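Local coordinates for protein GTPase HflX (Sulfolobus solfataricus P2, PDB 2QTF) that hydrolyses GTP, for which it is specific, and associates with the 50S ribosomal subunit, possibly in protein synthesis or ribosome biogenesis, at residues V8-E11 with F12-E15; Y45-L48 with Q49-K52; S36-V39 with K40-I43. All coordinates share one frame; numbering follows the deposited sequence.

Contact 1: V8-E11 with F12-E15; sequences VSKE and FEEE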
ATOM      1  N   VAL A   8      -3.544   2.759  17.563  1.00 25.55           N
ATOM      2  CA  VAL A   8      -3.201   3.880  16.668  1.00 27.38           C
ATOM      3  C   VAL A   8      -3.739   5.212  17.249  1.00 27.02           C
ATOM      4  O   VAL A   8      -4.827   5.206  17.825  1.00 28.23           O
ATOM      5  CB  VAL A   8      -3.806   3.625  15.200  1.00 26.52           C
ATOM      6  CG1 VAL A   8      -5.318   3.534  15.220  1.00 26.35           C
ATOM      7  CG2 VAL A   8      -3.372   4.666  14.175  1.00 24.84           C
ATOM      8  N   SER A   9      -3.044   6.320  17.040  1.00 29.20           N
ATOM      9  CA  SER A   9      -3.563   7.655  17.481  1.00 31.64           C
ATOM     10  C   SER A   9      -4.758   8.059  16.589  1.00 33.71           C
ATOM     11  O   SER A   9      -4.909   7.559  15.424  1.00 29.45           O
ATOM     12  CB  SER A   9      -2.454   8.671  17.279  1.00 33.20           C
ATOM     13  OG  SER A   9      -2.301   8.900  15.858  1.00 36.55           O
ATOM     14  N   LYS A  10      -5.615   9.001  17.036  1.00 34.02           N
ATOM     15  CA  LYS A  10      -6.751   9.346  16.206  1.00 33.82           C
ATOM     16  C   LYS A  10      -6.296  10.039  14.955  1.00 34.48           C
ATOM     17  O   LYS A  10      -6.966   9.947  13.942  1.00 35.14           O
ATOM     18  CB  LYS A  10      -7.831  10.155  16.984  1.00 37.99           C
ATOM     19  CG  LYS A  10      -8.778   9.200  17.760  1.00 39.92           C
ATOM     20  CD  LYS A  10     -10.002   8.884  16.880  1.00 44.25           C
ATOM     21  CE  LYS A  10     -10.743   7.667  17.299  1.00 46.62           C
ATOM     22  NZ  LYS A  10     -11.763   7.327  16.289  1.00 50.66           N
ATOM     23  N   GLU A  11      -5.148  10.683  15.031  1.00 34.66           N
ATOM     24  CA  GLU A  11      -4.578  11.420  13.970  1.00 37.80           C
ATOM     25  C   GLU A  11      -4.287  10.448  12.802  1.00 37.34           C
ATOM     26  O   GLU A  11      -4.578  10.757  11.626  1.00 36.26           O
ATOM     27  CB  GLU A  11      -3.283  12.064  14.494  1.00 38.88           C
ATOM     28  CG  GLU A  11      -2.299  12.411  13.376  1.00 43.63           C
ATOM     29  CD  GLU A  11      -1.162  13.374  13.732  1.00 44.70           C
ATOM     30  OE1 GLU A  11      -0.393  13.186  14.739  1.00 48.68           O
ATOM     31  OE2 GLU A  11      -1.013  14.321  12.904  1.00 55.45           O
ATOM     32  N   PHE A  12      -3.744   9.263  13.134  1.00 35.10           N
ATOM     33  CA  PHE A  12      -3.360   8.273  12.103  1.00 35.86           C
ATOM     34  C   PHE A  12      -4.349   7.201  11.829  1.00 34.12           C
ATOM     35  O   PHE A  12      -4.119   6.366  10.935  1.00 31.53           O
ATOM     36  CB  PHE A  12      -2.004   7.657  12.400  1.00 34.83           C
ATOM     37  CG  PHE A  12      -0.908   8.680  12.393  1.00 40.99           C
ATOM     38  CD1 PHE A  12      -0.926   9.705  11.445  1.00 46.95           C
ATOM     39  CD2 PHE A  12       0.121   8.642  13.309  1.00 41.33           C
ATOM     40  CE1 PHE A  12       0.091  10.686  11.431  1.00 47.93           C
ATOM     41  CE2 PHE A  12       1.113   9.621  13.321  1.00 47.18           C
ATOM     42  CZ  PHE A  12       1.107  10.636  12.383  1.00 43.65           C
ATOM     43  N   GLU A  13      -5.443   7.187  12.585  1.00 31.67           N
ATOM     44  CA  GLU A  13      -6.328   6.042  12.533  1.00 31.93           C
ATOM     45  C   GLU A  13      -6.858   5.647  11.134  1.00 31.27           C
ATOM     46  O   GLU A  13      -6.908   4.466  10.744  1.00 28.01           O
ATOM     47  CB  GLU A  13      -7.524   6.251  13.474  1.00 32.00           C
ATOM     48  CG  GLU A  13      -8.481   5.122  13.433  1.00 30.66           C
ATOM     49  CD  GLU A  13      -9.663   5.288  14.438  1.00 37.99           C
ATOM     50  OE1 GLU A  13      -9.324   5.650  15.601  1.00 37.72           O
ATOM     51  OE2 GLU A  13     -10.863   5.029  14.034  1.00 39.07           O
ATOM     52  N   GLU A  14      -7.349   6.640  10.407  1.00 32.41           N
ATOM     53  CA  GLU A  14      -7.970   6.364   9.073  1.00 32.07           C
ATOM     54  C   GLU A  14      -6.896   5.829   8.126  1.00 28.30           C
ATOM     55  O   GLU A  14      -7.149   4.871   7.389  1.00 27.44           O
ATOM     56  CB  GLU A  14      -8.446   7.676   8.481  1.00 33.79           C
ATOM     57  CG  GLU A  14      -9.325   7.631   7.259  1.00 39.27           C
ATOM     58  CD  GLU A  14     -10.008   9.061   7.065  1.00 42.93           C
ATOM     59  OE1 GLU A  14      -9.259  10.072   6.859  1.00 52.31           O
ATOM     60  OE2 GLU A  14     -11.250   9.166   7.250  1.00 57.24           O
ATOM     61  N   GLU A  15      -5.738   6.469   8.116  1.00 26.22           N
ATOM     62  CA  GLU A  15      -4.601   6.014   7.286  1.00 27.04           C
ATOM     63  C   GLU A  15      -4.152   4.585   7.688  1.00 26.46           C
ATOM     64  O   GLU A  15      -3.980   3.705   6.828  1.00 22.89           O
ATOM     65  CB  GLU A  15      -3.408   6.969   7.426  1.00 27.30           C
ATOM     66  CG  GLU A  15      -2.340   6.730   6.340  1.00 30.29           C
ATOM     67  CD  GLU A  15      -2.604   7.558   5.064  1.00 36.01           C
ATOM     68  OE1 GLU A  15      -3.651   8.286   4.947  1.00 43.89           O
ATOM     69  OE2 GLU A  15      -1.768   7.468   4.159  1.00 32.60           O
TER
HETATM   70  O   HOH W   1      -7.666   5.505  17.637  1.00 39.61           O
HETATM   71  O   HOH W   2      -7.461   9.550  11.283  1.00 31.89           O
HETATM   72  O   HOH W   3      -5.251   9.176   9.225  1.00 32.96           O
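S9 meets the amide of F12 with its hydroxyl: F12 N donates to S9 OG over 3.1 Å, at 151° on the hydrogen. A chi1 of 72° swings the hydroxyl to the amide three residues on. F12 N also makes a weak bond to S9 O, and E13 N a weak one to K10 O. Where the helix is only starting, waters stand between backbone groups four apart: one bridges K10 O and E14 N, another E11 O and E15 N.

The charged contact is K10 with E13. Bent at chi2, the lysine runs alongside the extended glutamate, and K10 NZ forms a salt bridge to E13 OE1 at 3.0 Å. A third water donates to E13 OE1 (2.6 Å) and to V8 O, giving this carboxylate oxygen a second partner.

Two further contacts involve F12. E11 lies flat along it, its carboxylate 6° from the ring plane, and E11 CG sits over one face in a CH-pi contact, 3.8 Å from the centroid of the F12 ring. Buried V8 touches F12 CB with CG2 at 3.7 Å.

With the weak backbone bond from F12 N to S9 O, the serine bond is consistent with an ST motif, here in the beta-alpha turn between strand 2-7 and helix 13-22, whose E14 and E15 touch N189 and T188 of the probable GTP-binding loop.

Contact 2: Y45-L48 with Q49-K52; sequences YDKL and QQIK. With ACT (acetate ion), chain I.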
ATOM      1  N   TYR A  45      -0.827  -4.534  30.241  1.00 26.82           N
ATOM      2  CA  TYR A  45      -0.672  -5.944  30.390  1.00 26.26           C
ATOM      3  C   TYR A  45      -1.991  -6.682  30.296  1.00 24.85           C
ATOM      4  O   TYR A  45      -2.087  -7.735  29.698  1.00 24.12           O
ATOM      5  CB  TYR A  45      -0.014  -6.158  31.731  1.00 25.28           C
ATOM      6  CG  TYR A  45       0.317  -7.603  32.063  1.00 26.54           C
ATOM      7  CD1 TYR A  45       1.421  -8.229  31.480  1.00 24.99           C
ATOM      8  CD2 TYR A  45      -0.441  -8.330  33.049  1.00 26.61           C
ATOM      9  CE1 TYR A  45       1.766  -9.492  31.818  1.00 28.84           C
ATOM     10  CE2 TYR A  45      -0.103  -9.655  33.366  1.00 27.73           C
ATOM     11  CZ  TYR A  45       1.033 -10.220  32.811  1.00 25.22           C
ATOM     12  OH  TYR A  45       1.508 -11.524  33.038  1.00 25.00           O
ATOM     13  N   ASP A  46      -3.048  -6.132  30.860  1.00 25.15           N
ATOM     14  CA  ASP A  46      -4.324  -6.822  30.798  1.00 25.94           C
ATOM     15  C   ASP A  46      -4.874  -6.869  29.333  1.00 25.94           C
ATOM     16  O   ASP A  46      -5.415  -7.887  28.919  1.00 23.15           O
ATOM     17  CB  ASP A  46      -5.390  -6.172  31.684  1.00 27.49           C
ATOM     18  CG  ASP A  46      -5.547  -4.663  31.480  1.00 31.79           C
ATOM     19  OD1 ASP A  46      -5.038  -3.991  30.551  1.00 33.80           O
ATOM     20  OD2 ASP A  46      -6.274  -4.070  32.304  1.00 38.79           O
ATOM     21  N   LYS A  47      -4.747  -5.780  28.585  1.00 23.72           N
ATOM     22  CA  LYS A  47      -5.120  -5.852  27.166  1.00 26.43           C
ATOM     23  C   LYS A  47      -4.296  -6.926  26.407  1.00 24.26           C
ATOM     24  O   LYS A  47      -4.787  -7.688  25.546  1.00 24.89           O
ATOM     25  CB  LYS A  47      -5.004  -4.415  26.557  1.00 26.05           C
ATOM     26  CG  LYS A  47      -5.562  -4.362  25.188  1.00 32.24           C
ATOM     27  CD  LYS A  47      -6.978  -4.897  25.034  1.00 33.08           C
ATOM     28  CE  LYS A  47      -8.060  -3.968  25.611  1.00 34.96           C
ATOM     29  NZ  LYS A  47      -9.520  -4.434  25.202  1.00 34.28           N
ATOM     30  N   LEU A  48      -3.022  -6.982  26.710  1.00 23.18           N
ATOM     31  CA  LEU A  48      -2.168  -8.006  26.079  1.00 23.93           C
ATOM     32  C   LEU A  48      -2.669  -9.427  26.391  1.00 23.51           C
ATOM     33  O   LEU A  48      -2.635 -10.328  25.537  1.00 20.66           O
ATOM     34  CB  LEU A  48      -0.729  -7.811  26.567  1.00 23.90           C
ATOM     35  CG  LEU A  48       0.378  -8.676  25.887  1.00 25.44           C
ATOM     36  CD1 LEU A  48       0.153  -8.437  24.301  1.00 29.07           C
ATOM     37  CD2 LEU A  48       1.702  -8.057  26.304  1.00 29.33           C
ATOM     38  N   GLN A  49      -3.133  -9.634  27.628  1.00 23.64           N
ATOM     39  CA  GLN A  49      -3.659 -10.962  28.034  1.00 24.90           C
ATOM     40  C   GLN A  49      -4.935 -11.237  27.314  1.00 21.24           C
ATOM     41  O   GLN A  49      -5.182 -12.379  26.884  1.00 23.31           O
ATOM     42  CB  GLN A  49      -3.912 -11.139  29.573  1.00 24.59           C
ATOM     43  CG  GLN A  49      -2.657 -10.922  30.416  1.00 25.23           C
ATOM     44  CD  GLN A  49      -1.483 -11.712  29.959  1.00 28.20           C
ATOM     45  OE1 GLN A  49      -1.577 -12.917  29.747  1.00 31.91           O
ATOM     46  NE2 GLN A  49      -0.345 -11.048  29.766  1.00 29.72           N
ATOM     47  N   GLN A  50      -5.746 -10.242  27.116  1.00 21.50           N
ATOM     48  CA  GLN A  50      -6.976 -10.491  26.397  1.00 23.45           C
ATOM     49  C   GLN A  50      -6.686 -10.924  24.968  1.00 23.86           C
ATOM     50  O   GLN A  50      -7.276 -11.876  24.423  1.00 23.89           O
ATOM     51  CB  GLN A  50      -7.815  -9.185  26.268  1.00 23.53           C
ATOM     52  CG  GLN A  50      -8.723  -8.927  27.379  1.00 34.10           C
ATOM     53  CD  GLN A  50      -9.112  -7.479  27.475  1.00 45.14           C
ATOM     54  OE1 GLN A  50      -9.402  -6.854  26.473  1.00 46.80           O
ATOM     55  NE2 GLN A  50      -9.083  -6.924  28.708  1.00 53.60           N
ATOM     56  N   ILE A  51      -5.832 -10.160  24.315  1.00 23.65           N
ATOM     57  CA  ILE A  51      -5.423 -10.499  22.877  1.00 22.52           C
ATOM     58  C   ILE A  51      -4.713 -11.801  22.788  1.00 24.18           C
ATOM     59  O   ILE A  51      -5.059 -12.614  21.903  1.00 25.80           O
ATOM     60  CB  ILE A  51      -4.525  -9.388  22.348  1.00 23.00           C
ATOM     61  CG1 ILE A  51      -5.398  -8.118  22.244  1.00 25.35           C
ATOM     62  CG2 ILE A  51      -3.770  -9.810  20.971  1.00 21.79           C
ATOM     63  CD1 ILE A  51      -4.565  -6.803  22.223  1.00 28.35           C
ATOM     64  N   LYS A  52      -3.816 -12.109  23.728  1.00 24.03           N
ATOM     65  CA  LYS A  52      -3.163 -13.439  23.747  1.00 26.58           C
ATOM     66  C   LYS A  52      -4.206 -14.555  23.690  1.00 26.29           C
ATOM     67  O   LYS A  52      -4.033 -15.539  22.957  1.00 27.72           O
ATOM     68  CB  LYS A  52      -2.347 -13.616  25.053  1.00 25.17           C
ATOM     69  CG  LYS A  52      -1.767 -15.014  25.289  1.00 33.28           C
ATOM     70  CD  LYS A  52      -1.443 -15.217  26.824  1.00 33.36           C
ATOM     71  CE  LYS A  52      -0.258 -14.383  27.320  1.00 42.04           C
ATOM     72  NZ  LYS A  52       0.192 -14.706  28.803  1.00 38.83           N
TER
HETATM   73  C   ACT I 602     -10.456  -3.952  29.055  1.00 28.29           C
HETATM   74  O   ACT I 602     -10.625  -3.018  29.698  1.00 25.85           O
HETATM   75  OXT ACT I 602      -9.181  -4.603  29.016  1.00 35.23           O
HETATM   76  CH3 ACT I 602     -11.792  -4.066  28.491  1.00 22.51           C
HETATM   77  O   HOH W   4      -0.145 -13.634  32.750  1.00 40.69           O
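Y45 carries the side-chain amide of Q49 over one face of its ring. Q49 NE2 stands 3.3 Å above the ring plane, toward the rim on the CE1 and CZ side, with ring and amide planes 39° apart. A bend at chi2 (-51°) folds the glutamine back toward the tyrosine. At the far end of the ring a water bonds Y45 OH and makes a weak bond to Q49 OE1.

Polar bonds link three more side chains. K52 NZ donates to Q49 OE1 at 2.7 Å, in the carbonyl plane and on a lone pair, which helps fix the rotation of the amide; the same ammonium forms a salt bridge with E77. K47, bent at both chi2 and chi3, brings NZ to Q50 OE1 at 2.7 Å, again in the carbonyl plane; K47 NZ also hydrogen-bonds Y31 OH of strand 25-31. An acetate, probably from the crystallisation liquor, lies at Q50 NE2, but the modelled separation is too short to be trusted.

The backbone keeps the regular i to i+4 bonding of helix 45-52, which lies in the beta-alpha-beta crossover from strand 25-31 to parallel strand 59-62, with strand 2-7 between them in the sheet. I51 N to K47 O is nearly straight (175°).

Apolar packing is slight between the two turns: K47 CG meets I51 CD1 at 4.0 Å. Buried L48 and I51 instead pack on L60 and on L78 of helix 68-78, I51 also on A5 and F7.

Contact 3: S36-V39 with K40-I43; sequences SPNV and KFYI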
ATOM      1  N   SER A  36       0.422   6.433  28.830  1.00 50.21           N
ATOM      2  CA  SER A  36       1.766   6.134  29.349  1.00 48.99           C
ATOM      3  C   SER A  36       2.115   4.657  29.081  1.00 46.38           C
ATOM      4  O   SER A  36       1.617   3.744  29.762  1.00 43.15           O
ATOM      5  CB  SER A  36       1.934   6.539  30.837  1.00 50.41           C
ATOM      6  OG  SER A  36       1.035   5.805  31.620  1.00 52.61           O
ATOM      7  N   PRO A  37       2.913   4.451  28.038  1.00 43.08           N
ATOM      8  CA  PRO A  37       3.212   3.135  27.523  1.00 41.98           C
ATOM      9  C   PRO A  37       3.857   2.278  28.585  1.00 41.14           C
ATOM     10  O   PRO A  37       4.680   2.762  29.434  1.00 40.77           O
ATOM     11  CB  PRO A  37       4.142   3.411  26.333  1.00 41.54           C
ATOM     12  CG  PRO A  37       3.819   4.766  25.902  1.00 42.90           C
ATOM     13  CD  PRO A  37       3.474   5.502  27.183  1.00 44.27           C
ATOM     14  N   ASN A  38       3.509   0.991  28.553  1.00 36.80           N
ATOM     15  CA  ASN A  38       4.097   0.068  29.528  1.00 34.49           C
ATOM     16  C   ASN A  38       5.573  -0.204  29.156  1.00 34.21           C
ATOM     17  O   ASN A  38       5.899  -0.512  28.013  1.00 32.42           O
ATOM     18  CB  ASN A  38       3.195  -1.216  29.591  1.00 31.60           C
ATOM     19  CG  ASN A  38       3.641  -2.194  30.597  1.00 31.62           C
ATOM     20  OD1 ASN A  38       4.718  -2.728  30.464  1.00 25.75           O
ATOM     21  ND2 ASN A  38       2.748  -2.554  31.578  1.00 25.96           N
ATOM     22  N   VAL A  39       6.474  -0.149  30.143  1.00 35.07           N
ATOM     23  CA  VAL A  39       7.902  -0.233  29.858  1.00 37.60           C
ATOM     24  C   VAL A  39       8.294  -1.548  29.227  1.00 36.48           C
ATOM     25  O   VAL A  39       9.189  -1.597  28.354  1.00 37.28           O
ATOM     26  CB  VAL A  39       8.747  -0.058  31.146  1.00 39.47           C
ATOM     27  CG1 VAL A  39      10.225  -0.046  30.774  1.00 44.22           C
ATOM     28  CG2 VAL A  39       8.340   1.259  31.912  1.00 43.44           C
ATOM     29  N   LYS A  40       7.634  -2.622  29.663  1.00 34.18           N
ATOM     30  CA  LYS A  40       7.885  -3.918  29.086  1.00 33.58           C
ATOM     31  C   LYS A  40       7.044  -4.202  27.867  1.00 31.10           C
ATOM     32  O   LYS A  40       7.575  -4.702  26.877  1.00 32.14           O
ATOM     33  CB  LYS A  40       7.691  -5.060  30.100  1.00 33.10           C
ATOM     34  CG  LYS A  40       8.582  -4.961  31.358  1.00 37.38           C
ATOM     35  CD  LYS A  40       8.188  -6.057  32.369  1.00 38.20           C
ATOM     36  CE  LYS A  40       8.438  -7.534  31.798  1.00 45.20           C
ATOM     37  NZ  LYS A  40       8.069  -8.754  32.674  1.00 48.07           N
ATOM     38  N   PHE A  41       5.738  -3.918  27.919  1.00 27.38           N
ATOM     39  CA  PHE A  41       4.845  -4.473  26.911  1.00 26.60           C
ATOM     40  C   PHE A  41       4.272  -3.441  25.993  1.00 26.20           C
ATOM     41  O   PHE A  41       3.443  -3.752  25.109  1.00 25.68           O
ATOM     42  CB  PHE A  41       3.701  -5.163  27.639  1.00 27.70           C
ATOM     43  CG  PHE A  41       4.181  -6.268  28.572  1.00 24.75           C
ATOM     44  CD1 PHE A  41       4.609  -7.495  28.060  1.00 24.56           C
ATOM     45  CD2 PHE A  41       4.210  -6.029  29.958  1.00 25.61           C
ATOM     46  CE1 PHE A  41       5.066  -8.592  28.933  1.00 26.26           C
ATOM     47  CE2 PHE A  41       4.647  -7.030  30.830  1.00 22.22           C
ATOM     48  CZ  PHE A  41       5.077  -8.342  30.335  1.00 21.09           C
ATOM     49  N   TYR A  42       4.637  -2.196  26.250  1.00 25.23           N
ATOM     50  CA  TYR A  42       4.083  -1.048  25.459  1.00 25.93           C
ATOM     51  C   TYR A  42       2.571  -0.857  25.709  1.00 24.94           C
ATOM     52  O   TYR A  42       2.099   0.180  26.316  1.00 23.38           O
ATOM     53  CB  TYR A  42       4.399  -1.202  23.889  1.00 27.37           C
ATOM     54  CG  TYR A  42       3.954   0.045  23.161  1.00 25.97           C
ATOM     55  CD1 TYR A  42       4.719   1.206  23.252  1.00 30.63           C
ATOM     56  CD2 TYR A  42       2.745   0.131  22.615  1.00 25.44           C
ATOM     57  CE1 TYR A  42       4.281   2.381  22.686  1.00 29.42           C
ATOM     58  CE2 TYR A  42       2.263   1.310  22.000  1.00 28.90           C
ATOM     59  CZ  TYR A  42       3.039   2.424  22.082  1.00 28.00           C
ATOM     60  OH  TYR A  42       2.590   3.588  21.538  1.00 34.03           O
ATOM     61  N   ILE A  43       1.759  -1.811  25.228  1.00 22.25           N
ATOM     62  CA  ILE A  43       0.358  -1.763  25.562  1.00 24.02           C
ATOM     63  C   ILE A  43       0.158  -2.268  27.026  1.00 23.91           C
ATOM     64  O   ILE A  43       1.085  -2.792  27.599  1.00 23.27           O
ATOM     65  CB  ILE A  43      -0.568  -2.572  24.562  1.00 25.22           C
ATOM     66  CG1 ILE A  43      -0.243  -4.024  24.602  1.00 26.01           C
ATOM     67  CG2 ILE A  43      -0.372  -1.970  23.065  1.00 22.69           C
ATOM     68  CD1 ILE A  43      -1.334  -4.943  23.849  1.00 26.61           C
TER
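K40 is the first residue to meet N38 across the turn: K40 N makes a weak bond to N38 OD1 at 3.0 Å. The lysine CB rests over one face of the next ring, F41, toward its rim, while its backbone oxygen reaches H70 weakly.

F41 gives the stronger of the two amide bonds to the same oxygen. F41 N lies 3.0 Å from N38 OD1 at 160° on the hydrogen, approaching from above the plane of the amide rather than within it. The ring runs alongside the asparagine, its plane 55° from the amide, and F41 CD2 comes to 3.4 Å from N38 OD1. CG of N38 is anti to its N (chi1 -177°), which brings the carboxamide oxygen within reach of both amides. A leucine in its place would probably leave the amide of F41, and the weaker one of K40, without their shared acceptor, with the backbone pair to Y42 still tying the turn.

The weak K40 bond closes an Asx turn, and with the i+3 amide on OD1 and Y42 N on N38 O it makes an Asx motif, set inside a tight hairpin-like reversal of V39, K40 and F41 in the loop between strand 25-31 and helix 45-52.

Y42 closes that reversal. It pairs with N38 as a single antiparallel hydrogen-bonded bridge: Y42 N donates to N38 O at 2.7 Å, and N38 N returns a bond to Y42 O at 2.8 Å. Its positive phi belongs to a classic gamma turn, over which I43 N bonds F41 O weakly. P37 CB touches Y42 CE1 at 3.8 Å, and the buried tyrosine ring meets H70 edge-to-face.

I43 offers N38 its backbone: I43 O lies 3.3 Å from N38 CB, while the isoleucine side chain packs on L60 and I62 of strand 59-62.

From the N terminus, contact 1 comes first, turning the chain from strand 2-7 into helix 13-22. After strand 25-31, contact 3 closes a tight turn between N38 and Y42, and contact 2 follows at once as the helix 45-52. The three lie in series; none nests in or crosses another. Contact 1 stands apart, its nearest atoms about 7 Å from contact 3 and about 11 Å from contact 2. Contacts 2 and 3 touch: L48 packs on F41 and I43, and I51 on I43. I43, L48 and I51 all pack on L60 of strand 59-62 in the N-terminal parallel sheet, while F41 and L48 also meet helix 68-78.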